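Carboxyvinyl-carboxyphosphonate phosphorylmutase (Bacillus anthracis, PDB 4IQD) belongs to the phosphoenolpyruvate phosphomutase family of TIM-barrel enzymes and is modelled with pyruvic acid bound at several places. Local coordinates at residues A[20-25]-A[188-193]; A[28-33]-A[231-236]; A[60-65]-A[245-250]; A[123-128]-A[182-187]; A[192-197]-A[204-209]. All coordinates share one frame; numbering follows the deposited sequence.

Contact 1 (A[20-25]-A[188-193]); sequences RFRALV and GADAIF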
# COMPACT_ATOMS: atom_id res chain seq x y z
N ARG A 20 -9.14 -12.50 -21.74
CA ARG A 20 -10.24 -11.66 -21.27
C ARG A 20 -9.86 -10.21 -21.50
O ARG A 20 -10.67 -9.41 -21.95
CB ARG A 20 -10.52 -11.89 -19.79
CG ARG A 20 -11.73 -11.13 -19.26
CD ARG A 20 -11.75 -11.04 -17.74
NE ARG A 20 -11.93 -12.34 -17.08
CZ ARG A 20 -11.98 -12.51 -15.77
NH1 ARG A 20 -11.86 -11.47 -14.95
NH2 ARG A 20 -12.14 -13.73 -15.26
N PHE A 21 -8.61 -9.88 -21.18
CA PHE A 21 -8.06 -8.55 -21.39
C PHE A 21 -8.13 -8.17 -22.86
O PHE A 21 -8.58 -7.07 -23.21
CB PHE A 21 -6.61 -8.49 -20.91
CG PHE A 21 -6.00 -7.13 -20.99
CD1 PHE A 21 -6.17 -6.23 -19.95
CD2 PHE A 21 -5.25 -6.75 -22.09
CE1 PHE A 21 -5.60 -4.97 -20.01
CE2 PHE A 21 -4.69 -5.49 -22.16
CZ PHE A 21 -4.86 -4.60 -21.12
N ARG A 22 -7.67 -9.07 -23.72
CA ARG A 22 -7.71 -8.85 -25.16
C ARG A 22 -9.14 -8.57 -25.62
O ARG A 22 -9.38 -7.64 -26.38
CB ARG A 22 -7.16 -10.06 -25.91
CG ARG A 22 -7.33 -9.95 -27.42
CD ARG A 22 -6.82 -11.19 -28.14
NE ARG A 22 -5.41 -11.45 -27.88
CZ ARG A 22 -4.41 -10.83 -28.50
NH1 ARG A 22 -4.66 -9.91 -29.42
NH2 ARG A 22 -3.15 -11.13 -28.20
N ALA A 23 -10.07 -9.39 -25.15
CA ALA A 23 -11.48 -9.20 -25.43
C ALA A 23 -11.89 -7.78 -25.08
O ALA A 23 -12.46 -7.07 -25.91
CB ALA A 23 -12.32 -10.19 -24.64
N LEU A 24 -11.56 -7.37 -23.86
CA LEU A 24 -11.87 -6.03 -23.37
C LEU A 24 -11.36 -4.96 -24.32
O LEU A 24 -12.02 -3.94 -24.54
CB LEU A 24 -11.25 -5.82 -21.98
CG LEU A 24 -11.73 -6.69 -20.82
CD1 LEU A 24 -10.93 -6.36 -19.58
CD2 LEU A 24 -13.20 -6.49 -20.59
N VAL A 25 -10.19 -5.19 -24.89
CA VAL A 25 -9.59 -4.26 -25.82
C VAL A 25 -10.36 -4.23 -27.14
O VAL A 25 -10.76 -3.17 -27.61
CB VAL A 25 -8.13 -4.63 -26.10
CG1 VAL A 25 -7.62 -3.90 -27.32
CG2 VAL A 25 -7.27 -4.32 -24.89
N GLY A 188 5.66 -8.12 -32.35
CA GLY A 188 4.78 -8.92 -31.53
C GLY A 188 3.87 -8.15 -30.60
O GLY A 188 3.00 -8.73 -29.97
N ALA A 189 4.08 -6.84 -30.50
CA ALA A 189 3.24 -6.02 -29.63
C ALA A 189 1.80 -6.03 -30.12
O ALA A 189 1.54 -6.02 -31.32
CB ALA A 189 3.77 -4.59 -29.56
N ASP A 190 0.86 -6.08 -29.17
CA ASP A 190 -0.56 -6.19 -29.50
C ASP A 190 -1.26 -4.84 -29.44
O ASP A 190 -2.38 -4.70 -29.91
CB ASP A 190 -1.24 -7.17 -28.55
CG ASP A 190 -0.47 -8.47 -28.39
OD1 ASP A 190 -0.40 -9.25 -29.36
OD2 ASP A 190 0.08 -8.71 -27.29
N ALA A 191 -0.58 -3.86 -28.86
CA ALA A 191 -1.16 -2.53 -28.66
C ALA A 191 -0.06 -1.48 -28.49
O ALA A 191 1.06 -1.80 -28.10
CB ALA A 191 -2.07 -2.54 -27.44
N ILE A 192 -0.40 -0.23 -28.78
CA ILE A 192 0.58 0.86 -28.66
C ILE A 192 0.15 1.97 -27.70
O ILE A 192 -1.00 2.42 -27.70
CB ILE A 192 0.92 1.47 -30.04
CG1 ILE A 192 1.51 0.41 -30.96
CG2 ILE A 192 1.91 2.61 -29.89
CD1 ILE A 192 2.84 -0.14 -30.48
N PHE A 193 1.10 2.40 -26.87
CA PHE A 193 0.96 3.53 -25.97
C PHE A 193 1.85 4.64 -26.54
O PHE A 193 3.06 4.65 -26.31
CB PHE A 193 1.42 3.08 -24.57
CG PHE A 193 1.45 4.17 -23.51
CD1 PHE A 193 1.17 5.50 -23.79
CD2 PHE A 193 1.77 3.83 -22.20
CE1 PHE A 193 1.22 6.46 -22.80
CE2 PHE A 193 1.82 4.79 -21.21
CZ PHE A 193 1.55 6.10 -21.51
O HOH W 1 -2.93 -8.90 -31.58
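Arg22 on helix 14-26 reaches across to Asp190, just before strand 191-194, and forms a long salt bridge. The distance from Arg22 NH2 to Asp190 OD1 is 3.5 Å. OD1 lies at the edge of the guanidinium, in its plane, while the carboxylate plane is turned 84° from it. The Arg22 chain runs out extended from the helix and bends at chi3 (-59°), which brings its end toward the aspartate. A water makes a second, looser link. It accepts from Arg22 NH1 at 2.9 Å and gives a weak bond to Asp190 OD1 at 3.4 Å. This is the loose side. The firmer side is the wall behind it: Asp190 OD2 accepts from the backbone N of Ile162, and both Arg22 and Asp190 pack on Tyr161. The carboxylate is thus held on the neighbouring strand through its other oxygen, OD2, while OD1 faces the arginine. The pair joins the N-terminal helix to the loop leading into a parallel strand, at the N-terminal end of a TIM barrel.

Contact 2 (A[28-33]-A[231-236]); sequences NEILQI and EFANMG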
# COMPACT_ATOMS: atom_id res chain seq x y z
N ASN A 28 -16.17 -2.96 -28.52
CA ASN A 28 -16.62 -1.77 -29.22
C ASN A 28 -16.49 -0.53 -28.34
O ASN A 28 -16.14 0.55 -28.82
CB ASN A 28 -18.07 -1.95 -29.66
CG ASN A 28 -18.37 -1.24 -30.96
OD1 ASN A 28 -17.47 -0.79 -31.66
ND2 ASN A 28 -19.65 -1.14 -31.30
N GLU A 29 -16.76 -0.69 -27.05
CA GLU A 29 -16.70 0.42 -26.10
C GLU A 29 -15.33 0.52 -25.44
O GLU A 29 -14.68 -0.49 -25.16
CB GLU A 29 -17.80 0.30 -25.05
CG GLU A 29 -18.76 1.48 -25.01
CD GLU A 29 -18.19 2.68 -24.26
OE1 GLU A 29 -18.28 2.70 -23.02
OE2 GLU A 29 -17.67 3.61 -24.92
N ILE A 30 -14.89 1.75 -25.19
CA ILE A 30 -13.55 1.99 -24.67
C ILE A 30 -13.36 1.36 -23.29
O ILE A 30 -14.28 1.34 -22.47
CB ILE A 30 -13.22 3.50 -24.65
CG1 ILE A 30 -11.77 3.74 -24.21
CG2 ILE A 30 -14.20 4.25 -23.76
CD1 ILE A 30 -11.02 4.72 -25.08
N LEU A 31 -12.18 0.80 -23.06
CA LEU A 31 -11.87 0.16 -21.79
C LEU A 31 -11.16 1.13 -20.85
O LEU A 31 -10.09 1.64 -21.17
CB LEU A 31 -10.99 -1.07 -22.02
CG LEU A 31 -10.49 -1.77 -20.76
CD1 LEU A 31 -11.65 -2.41 -20.00
CD2 LEU A 31 -9.44 -2.81 -21.10
N GLN A 32 -11.76 1.39 -19.70
CA GLN A 32 -11.10 2.21 -18.69
C GLN A 32 -10.30 1.31 -17.76
O GLN A 32 -10.82 0.34 -17.21
CB GLN A 32 -12.12 3.03 -17.90
CG GLN A 32 -12.84 4.08 -18.71
CD GLN A 32 -13.75 4.94 -17.85
OE1 GLN A 32 -14.74 4.46 -17.29
NE2 GLN A 32 -13.42 6.22 -17.73
N ILE A 33 -9.02 1.63 -17.60
CA ILE A 33 -8.12 0.83 -16.79
C ILE A 33 -7.49 1.67 -15.69
O ILE A 33 -6.53 2.39 -15.92
CB ILE A 33 -7.00 0.22 -17.65
CG1 ILE A 33 -7.58 -0.52 -18.85
CG2 ILE A 33 -6.14 -0.71 -16.81
CD1 ILE A 33 -6.53 -1.21 -19.69
N GLU A 231 -14.64 10.62 -25.28
CA GLU A 231 -13.87 11.47 -26.17
C GLU A 231 -12.71 10.70 -26.79
O GLU A 231 -12.61 10.63 -28.01
CB GLU A 231 -13.41 12.75 -25.47
CG GLU A 231 -14.49 13.83 -25.45
CD GLU A 231 -14.24 14.91 -24.42
OE1 GLU A 231 -14.76 16.03 -24.58
OE2 GLU A 231 -13.54 14.63 -23.43
N PHE A 232 -11.86 10.10 -25.97
CA PHE A 232 -10.76 9.27 -26.47
C PHE A 232 -11.22 8.20 -27.45
O PHE A 232 -10.52 7.89 -28.41
CB PHE A 232 -10.04 8.57 -25.32
CG PHE A 232 -9.19 9.48 -24.49
CD1 PHE A 232 -9.52 9.74 -23.18
CD2 PHE A 232 -8.07 10.08 -25.03
CE1 PHE A 232 -8.75 10.57 -22.42
CE2 PHE A 232 -7.29 10.92 -24.27
CZ PHE A 232 -7.62 11.16 -22.96
N ALA A 233 -12.40 7.65 -27.20
CA ALA A 233 -12.92 6.54 -27.99
C ALA A 233 -13.16 6.93 -29.45
O ALA A 233 -12.73 6.22 -30.35
CB ALA A 233 -14.19 5.99 -27.37
N ASN A 234 -13.86 8.03 -29.69
CA ASN A 234 -14.12 8.43 -31.06
C ASN A 234 -12.91 9.09 -31.70
O ASN A 234 -12.89 9.36 -32.90
CB ASN A 234 -15.36 9.33 -31.16
CG ASN A 234 -15.28 10.55 -30.28
OD1 ASN A 234 -14.30 11.29 -30.30
ND2 ASN A 234 -16.31 10.77 -29.47
N MSE A 235 -11.89 9.33 -30.88
CA MSE A 235 -10.68 9.96 -31.36
C MSE A 235 -9.63 8.91 -31.73
O MSE A 235 -8.53 9.25 -32.18
CB MSE A 235 -10.14 10.92 -30.31
CG MSE A 235 -11.06 12.10 -30.03
SE MSE A 235 -10.00 13.53 -29.28
CE MSE A 235 -8.62 13.22 -30.56
N GLY A 236 -9.97 7.64 -31.54
CA GLY A 236 -9.15 6.55 -32.03
C GLY A 236 -8.48 5.69 -30.98
O GLY A 236 -7.50 5.00 -31.28
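The lead-in to a TIM-barrel strand and a short outer helix meet here through Ile30 and Ala233. Ile30 stands just before strand 31-34, and Ala233 lies in helix 229-234. The two backbones come close, with Ile30 CA 5.7 Å from Ala233 CA. Ile30 CB rests against Ala233 CB at 3.8 Å, and its CG2 branch touches the same methyl at 4.0 Å. The other branch runs along the helix surface. CG1 is anti to the backbone N (chi1 -175°), and it carries Ile30 CD1 to Phe232 CB at 4.0 Å. Ile30 CD1 also lies over the Ala233 backbone, 3.9 Å from Ala233 CA. The Phe232 ring turns away from Ile30 and packs on Met218. Ile30 is further held by Val240 of the adjacent strand and by Phe237. Glu231, next in the chain to Phe232, touches a bound pyruvic acid. Gly236 closes off the helix in a Schellman motif, and the chain then returns to strand 239-242, the helix-to-strand step of a beta/alpha barrel.

Contact 3 (A[60-65]-A[245-250]); sequences YTASKG and TSLRVA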
# COMPACT_ATOMS: atom_id res chain seq x y z
N TYR A 60 3.55 2.68 -7.77
CA TYR A 60 4.15 1.63 -6.97
C TYR A 60 5.29 2.17 -6.14
O TYR A 60 5.28 2.06 -4.92
CB TYR A 60 4.66 0.49 -7.84
CG TYR A 60 5.35 -0.58 -7.03
CD1 TYR A 60 4.66 -1.27 -6.04
CD2 TYR A 60 6.69 -0.90 -7.24
CE1 TYR A 60 5.28 -2.25 -5.29
CE2 TYR A 60 7.32 -1.87 -6.49
CZ TYR A 60 6.60 -2.55 -5.51
OH TYR A 60 7.21 -3.53 -4.75
N THR A 61 6.26 2.76 -6.81
CA THR A 61 7.44 3.29 -6.15
C THR A 61 7.04 4.33 -5.11
O THR A 61 7.49 4.28 -3.97
CB THR A 61 8.41 3.92 -7.15
OG1 THR A 61 7.71 4.86 -7.96
CG2 THR A 61 9.00 2.84 -8.04
N ALA A 62 6.16 5.25 -5.50
CA ALA A 62 5.69 6.28 -4.60
C ALA A 62 5.07 5.68 -3.34
O ALA A 62 5.25 6.21 -2.25
CB ALA A 62 4.71 7.20 -5.30
N SER A 63 4.36 4.56 -3.50
CA SER A 63 3.80 3.84 -2.36
C SER A 63 4.90 3.42 -1.39
O SER A 63 4.77 3.59 -0.18
CB SER A 63 3.03 2.59 -2.81
OG SER A 63 1.98 2.92 -3.70
N LYS A 64 5.97 2.87 -1.95
CA LYS A 64 7.11 2.44 -1.15
C LYS A 64 7.96 3.62 -0.68
O LYS A 64 8.97 3.42 -0.01
CB LYS A 64 7.97 1.46 -1.94
CG LYS A 64 7.23 0.22 -2.40
CD LYS A 64 8.20 -0.81 -2.94
CE LYS A 64 9.02 -1.44 -1.83
NZ LYS A 64 8.19 -2.38 -1.03
N GLY A 65 7.56 4.83 -1.04
CA GLY A 65 8.28 6.03 -0.65
C GLY A 65 9.53 6.25 -1.47
O GLY A 65 10.53 6.78 -0.97
N THR A 245 -3.76 8.05 -10.08
CA THR A 245 -4.87 8.69 -9.40
C THR A 245 -5.11 8.14 -8.00
O THR A 245 -5.33 8.90 -7.06
CB THR A 245 -6.16 8.55 -10.22
OG1 THR A 245 -5.87 8.75 -11.61
CG2 THR A 245 -7.19 9.55 -9.77
N SER A 246 -5.06 6.82 -7.87
CA SER A 246 -5.33 6.16 -6.59
C SER A 246 -4.40 6.65 -5.49
O SER A 246 -4.83 6.85 -4.35
CB SER A 246 -5.22 4.64 -6.73
OG SER A 246 -3.89 4.25 -7.00
N LEU A 247 -3.13 6.85 -5.82
CA LEU A 247 -2.15 7.30 -4.83
C LEU A 247 -2.24 8.80 -4.59
O LEU A 247 -1.99 9.27 -3.48
CB LEU A 247 -0.74 6.90 -5.27
CG LEU A 247 0.41 7.37 -4.36
CD1 LEU A 247 1.36 6.22 -4.06
CD2 LEU A 247 1.15 8.53 -5.01
N ARG A 248 -2.60 9.55 -5.62
CA ARG A 248 -2.72 11.00 -5.51
C ARG A 248 -3.79 11.39 -4.51
O ARG A 248 -3.58 12.27 -3.68
CB ARG A 248 -3.04 11.63 -6.86
CG ARG A 248 -1.95 11.48 -7.90
CD ARG A 248 -1.94 12.69 -8.81
NE ARG A 248 -1.36 12.41 -10.12
CZ ARG A 248 -0.06 12.52 -10.39
NH1 ARG A 248 0.79 12.87 -9.44
NH2 ARG A 248 0.37 12.26 -11.62
N VAL A 249 -4.95 10.73 -4.60
CA VAL A 249 -6.07 11.02 -3.71
C VAL A 249 -5.82 10.49 -2.30
O VAL A 249 -6.26 11.08 -1.32
CB VAL A 249 -7.40 10.45 -4.26
CG1 VAL A 249 -7.81 11.18 -5.53
CG2 VAL A 249 -7.28 8.96 -4.52
N ALA A 250 -5.12 9.37 -2.21
CA ALA A 250 -4.83 8.75 -0.92
C ALA A 250 -3.85 9.61 -0.14
O ALA A 250 -4.02 9.82 1.06
CB ALA A 250 -4.27 7.35 -1.12
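This is a buried apolar contact between two helices of a TIM-barrel enzyme. Helix 57-63 follows strand 53-55, and helix 245-264 follows strand 239-242. One leucine, Leu247, spans the gap. Its CG is anti to the backbone N (chi1 177°), and this sends the forked end out toward helix 57-63. Both methyls touch Ala62, and CD1 goes on to Ser63. Leu247 CD2 meets Ala62 CB at 3.8 Å. Leu247 CD1 meets the same Ala62 CB at 3.7 Å. The backbones stay further apart, with Ser63 CA 7.3 Å from Leu247 CA. The Ala62 side chain points at the leucine, and both methyls of the fork rest on it.

Ser63 adds a polar atom to this apolar patch. Its hydroxyl is hydrogen-bonded to the carbonyl O of Ala59, one turn back in its own helix. The contact with Leu247 is thus plain packing against a group that already has a partner. His37 touches both Ser63 and Leu247 from a loop of the same chain. The second subunit also closes on this region, where its Met40 packs on Ala62, and its Tyr254 packs on Ala250. Gly65 closes off helix 57-63 in a Schellman motif. Nearest to the leucine are two Ser63 atoms: OG at 3.4 Å and the backbone N at 3.5 Å, both measured from Leu247 CD1.

Contact 4 (A[123-128]-A[182-187]); sequences IEDQQL and NAYVKA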
# COMPACT_ATOMS: atom_id res chain seq x y z
N ILE A 123 5.95 -2.27 -21.95
CA ILE A 123 7.39 -2.08 -22.06
C ILE A 123 7.67 -0.87 -22.94
O ILE A 123 6.92 -0.61 -23.89
CB ILE A 123 8.07 -3.35 -22.62
CG1 ILE A 123 9.59 -3.25 -22.54
CG2 ILE A 123 7.63 -3.63 -24.04
CD1 ILE A 123 10.30 -4.45 -23.12
N GLU A 124 8.72 -0.13 -22.63
CA GLU A 124 8.99 1.14 -23.29
C GLU A 124 10.36 1.21 -23.96
O GLU A 124 11.26 0.45 -23.62
CB GLU A 124 8.83 2.30 -22.30
CG GLU A 124 9.86 2.32 -21.19
CD GLU A 124 9.48 3.26 -20.06
OE1 GLU A 124 10.38 3.82 -19.41
OE2 GLU A 124 8.27 3.42 -19.81
N ASP A 125 10.50 2.14 -24.90
CA ASP A 125 11.75 2.32 -25.63
C ASP A 125 12.66 3.38 -25.01
O ASP A 125 13.67 3.76 -25.61
CB ASP A 125 11.50 2.63 -27.11
CG ASP A 125 10.62 3.85 -27.33
OD1 ASP A 125 10.25 4.53 -26.35
OD2 ASP A 125 10.31 4.15 -28.51
N GLN A 126 12.30 3.85 -23.83
CA GLN A 126 13.17 4.75 -23.09
C GLN A 126 14.47 4.04 -22.79
O GLN A 126 14.50 2.81 -22.67
CB GLN A 126 12.51 5.20 -21.78
CG GLN A 126 11.64 6.43 -21.91
CD GLN A 126 12.38 7.70 -21.56
OE1 GLN A 126 13.51 7.66 -21.07
NE2 GLN A 126 11.75 8.85 -21.79
N GLN A 127 15.56 4.79 -22.69
CA GLN A 127 16.85 4.20 -22.42
C GLN A 127 17.17 4.34 -20.94
O GLN A 127 17.24 5.45 -20.42
CB GLN A 127 17.93 4.85 -23.29
CG GLN A 127 19.17 3.99 -23.50
CD GLN A 127 20.26 4.31 -22.51
OE1 GLN A 127 21.01 5.27 -22.68
NE2 GLN A 127 20.36 3.50 -21.46
N LEU A 128 17.36 3.21 -20.27
CA LEU A 128 17.56 3.19 -18.83
C LEU A 128 18.69 2.25 -18.43
O LEU A 128 18.90 1.22 -19.07
CB LEU A 128 16.26 2.80 -18.12
CG LEU A 128 15.35 3.97 -17.76
CD1 LEU A 128 13.89 3.57 -17.86
CD2 LEU A 128 15.68 4.48 -16.37
N ASN A 182 4.95 0.81 -35.61
CA ASN A 182 4.66 -0.27 -36.54
C ASN A 182 5.70 -1.39 -36.50
O ASN A 182 5.41 -2.54 -36.82
CB ASN A 182 4.50 0.25 -37.97
CG ASN A 182 3.20 0.99 -38.18
OD1 ASN A 182 2.17 0.64 -37.60
ND2 ASN A 182 3.23 2.03 -39.01
N ALA A 183 6.92 -1.04 -36.10
CA ALA A 183 7.98 -2.02 -35.96
C ALA A 183 7.72 -2.89 -34.74
O ALA A 183 7.83 -4.11 -34.80
CB ALA A 183 9.32 -1.34 -35.84
N TYR A 184 7.36 -2.24 -33.64
CA TYR A 184 7.09 -2.93 -32.39
C TYR A 184 5.90 -3.87 -32.57
O TYR A 184 5.86 -4.95 -31.98
CB TYR A 184 6.80 -1.93 -31.28
CG TYR A 184 7.91 -0.94 -31.00
CD1 TYR A 184 9.23 -1.21 -31.34
CD2 TYR A 184 7.63 0.27 -30.38
CE1 TYR A 184 10.24 -0.29 -31.07
CE2 TYR A 184 8.63 1.19 -30.11
CZ TYR A 184 9.93 0.91 -30.46
OH TYR A 184 10.91 1.83 -30.19
N VAL A 185 4.94 -3.45 -33.38
CA VAL A 185 3.75 -4.25 -33.66
C VAL A 185 4.10 -5.52 -34.41
O VAL A 185 3.68 -6.61 -34.02
CB VAL A 185 2.71 -3.45 -34.47
CG1 VAL A 185 1.58 -4.36 -34.92
CG2 VAL A 185 2.17 -2.30 -33.64
N LYS A 186 4.87 -5.39 -35.48
CA LYS A 186 5.25 -6.57 -36.26
C LYS A 186 6.16 -7.48 -35.44
O LYS A 186 6.27 -8.67 -35.71
CB LYS A 186 5.92 -6.16 -37.57
CG LYS A 186 7.43 -6.26 -37.58
CD LYS A 186 7.95 -6.28 -39.00
CE LYS A 186 7.27 -7.38 -39.80
NZ LYS A 186 7.71 -7.40 -41.23
N ALA A 187 6.81 -6.90 -34.43
CA ALA A 187 7.71 -7.65 -33.57
C ALA A 187 6.91 -8.51 -32.59
O ALA A 187 7.41 -9.50 -32.06
CB ALA A 187 8.64 -6.72 -32.82
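Tyr184 spans the gap to Asp125, and its neighbours along helix 174-187 turn to other parts of the fold. Asn182 opens the segment and turns to the end of helix 200-209, where its ND2 donates to the carbonyl O of Lys209. Ala183 packs on Thr143, at the start of helix 143-156. Tyr184 follows. Its CG is anti to the carbonyl carbon (chi1 -59°), and the ring extends toward the end of strand 120-124. On the way it lies against Leu146 and Ile150 of helix 143-156 and against Ala164 of strand 161-166.

At its far end the phenol donates a hydrogen bond from Tyr184 OH to Asp125 OD2, at 2.9 Å. The proton arrives on the anti lone pair of OD2, away from the other oxygen. OD2 sits at the edge of the ring and in its plane, while the carboxylate is turned 79° from that plane. Tyr184 OH also comes within 3.2 Å of Asp125 CB. In this TIM barrel the bond ties an outer helix to the loop just past the C-terminal end of a central strand. Asp125 has further partners there: Thr166 OG1 at OD2 and the backbone N of Asp167 at OD1. Tyr184 OH is in turn hydrogen-bonded to Arg180 NH1, one turn earlier in the helix. Val185 comes next and packs against Ile192 of the following strand.

Contact 5 (A[192-197]-A[204-209]); sequences IFPEAL and RLFNSK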
# COMPACT_ATOMS: atom_id res chain seq x y z
N ILE A 192 -0.40 -0.23 -28.78
CA ILE A 192 0.58 0.86 -28.66
C ILE A 192 0.15 1.97 -27.70
O ILE A 192 -1.00 2.42 -27.70
CB ILE A 192 0.92 1.47 -30.04
CG1 ILE A 192 1.51 0.41 -30.96
CG2 ILE A 192 1.91 2.61 -29.89
CD1 ILE A 192 2.84 -0.14 -30.48
N PHE A 193 1.10 2.40 -26.87
CA PHE A 193 0.96 3.53 -25.97
C PHE A 193 1.85 4.64 -26.54
O PHE A 193 3.06 4.65 -26.31
CB PHE A 193 1.42 3.08 -24.57
CG PHE A 193 1.45 4.17 -23.51
CD1 PHE A 193 1.17 5.50 -23.79
CD2 PHE A 193 1.77 3.83 -22.20
CE1 PHE A 193 1.22 6.46 -22.80
CE2 PHE A 193 1.82 4.79 -21.21
CZ PHE A 193 1.55 6.10 -21.51
N PRO A 194 1.25 5.59 -27.28
CA PRO A 194 1.99 6.71 -27.86
C PRO A 194 2.03 7.90 -26.91
O PRO A 194 1.10 8.71 -26.89
CB PRO A 194 1.15 7.07 -29.10
CG PRO A 194 -0.16 6.32 -28.96
CD PRO A 194 -0.18 5.66 -27.61
N GLU A 195 3.10 8.00 -26.13
CA GLU A 195 3.20 9.06 -25.13
C GLU A 195 3.21 10.46 -25.74
O GLU A 195 3.98 10.76 -26.65
CB GLU A 195 4.43 8.86 -24.24
CG GLU A 195 4.81 10.09 -23.41
CD GLU A 195 3.85 10.36 -22.26
OE1 GLU A 195 2.98 9.51 -21.99
OE2 GLU A 195 3.97 11.43 -21.63
N ALA A 196 2.32 11.30 -25.22
CA ALA A 196 2.30 12.72 -25.55
C ALA A 196 2.18 13.01 -27.04
O ALA A 196 3.03 13.71 -27.60
CB ALA A 196 3.52 13.42 -24.96
N LEU A 197 1.16 12.47 -27.68
CA LEU A 197 0.77 12.99 -28.98
C LEU A 197 0.10 14.32 -28.68
O LEU A 197 -0.46 14.50 -27.60
CB LEU A 197 -0.18 12.04 -29.71
CG LEU A 197 0.37 10.67 -30.11
CD1 LEU A 197 -0.74 9.88 -30.77
CD2 LEU A 197 1.56 10.82 -31.04
N ARG A 204 -5.90 10.87 -34.24
CA ARG A 204 -6.57 10.24 -35.38
C ARG A 204 -5.59 9.80 -36.46
O ARG A 204 -5.76 8.73 -37.06
CB ARG A 204 -7.61 11.20 -35.97
CG ARG A 204 -8.65 11.71 -34.97
CD ARG A 204 -9.71 12.55 -35.67
NE ARG A 204 -10.80 12.97 -34.79
CZ ARG A 204 -11.90 12.26 -34.56
NH1 ARG A 204 -12.06 11.08 -35.14
NH2 ARG A 204 -12.84 12.72 -33.74
N LEU A 205 -4.57 10.61 -36.72
CA LEU A 205 -3.57 10.27 -37.73
C LEU A 205 -2.73 9.07 -37.31
O LEU A 205 -2.44 8.20 -38.12
CB LEU A 205 -2.65 11.45 -38.00
CG LEU A 205 -1.48 11.15 -38.94
CD1 LEU A 205 -1.99 10.71 -40.31
CD2 LEU A 205 -0.56 12.35 -39.08
N PHE A 206 -2.32 9.06 -36.05
CA PHE A 206 -1.50 7.97 -35.53
C PHE A 206 -2.29 6.67 -35.62
O PHE A 206 -1.78 5.65 -36.08
CB PHE A 206 -1.08 8.26 -34.09
CG PHE A 206 0.02 7.36 -33.58
CD1 PHE A 206 1.35 7.73 -33.71
CD2 PHE A 206 -0.28 6.16 -32.97
CE1 PHE A 206 2.36 6.91 -33.24
CE2 PHE A 206 0.72 5.33 -32.50
CZ PHE A 206 2.05 5.71 -32.63
N ASN A 207 -3.55 6.73 -35.19
CA ASN A 207 -4.46 5.60 -35.28
C ASN A 207 -4.60 5.10 -36.72
O ASN A 207 -4.70 3.90 -36.96
CB ASN A 207 -5.83 6.00 -34.72
CG ASN A 207 -6.81 4.84 -34.69
OD1 ASN A 207 -6.42 3.68 -34.55
ND2 ASN A 207 -8.10 5.16 -34.80
N SER A 208 -4.58 6.04 -37.66
CA SER A 208 -4.79 5.73 -39.06
C SER A 208 -3.58 5.06 -39.68
O SER A 208 -3.71 4.27 -40.62
CB SER A 208 -5.11 7.01 -39.84
OG SER A 208 -5.53 6.70 -41.16
N LYS A 209 -2.40 5.36 -39.16
CA LYS A 209 -1.17 4.87 -39.75
C LYS A 209 -0.59 3.68 -39.00
O LYS A 209 0.39 3.08 -39.44
CB LYS A 209 -0.13 5.99 -39.82
CG LYS A 209 0.51 6.16 -41.19
CD LYS A 209 -0.32 7.06 -42.09
CE LYS A 209 0.20 7.06 -43.51
NZ LYS A 209 1.65 7.41 -43.58
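Phe206 points from helix 200-209 into a group of three side chains, Leu197, Pro194 and Ile192. Contact starts at its CB, which meets Leu197 CD1 at 3.7 Å. The ring carbon CG is next, and the same leucine methyl lies 3.9 Å from Phe206 CG. Here the side chain turns toward the strand, because CG is anti to the backbone N (chi1 -167°). Along one side of the ring, Phe206 CD1 touches the other methyl, Leu197 CD2, at 4.1 Å. The leucine comes in at about a right angle to the phenylalanine.

On the other side of the ring, CD2 and CE2 come to Pro194. Phe206 CE2 is 3.8 Å from Pro194 CG. The proline also sits over one ring face, where its CB makes a CH-pi contact, 4.0 Å from the Phe206 centroid and 20° off the ring normal. In the TIM-barrel fold this packs a helix on the strand that precedes it, strand 191-194. Ile178 and Ala181 of helix 174-187 and Leu214 of a loop also touch Phe206, so the ring is enclosed between its own helix, helix 174-187 and the strand.

At the far end of the ring, CE2 and CZ reach Ile192. Its CG2 approaches at the edge, near the ring plane, and lies 4.0 Å from Phe206 CE2 and 4.1 Å from Phe206 CZ.

Overall arrangement
Contacts 3, 4 and 5 are buried, contact 2 is partly buried, and contact 1 lies at the surface. Their chemistry follows in part. Contact 1 relies on a long ion pair and a water, whereas contacts 2, 3 and 5 are apolar. Contact 4 is buried yet polar, built on a hydrogen bond. Strand 191-194 serves both contact 1 and contact 5, which share Ile192 and Phe193. Contact 4 adjoins both through helix 174-187, which leads into that strand. Contacts 1 and 2 meet where Leu24 packs on Leu31. Contact 3 stands apart, its centre about 25 Å or more from the others, beside the second subunit.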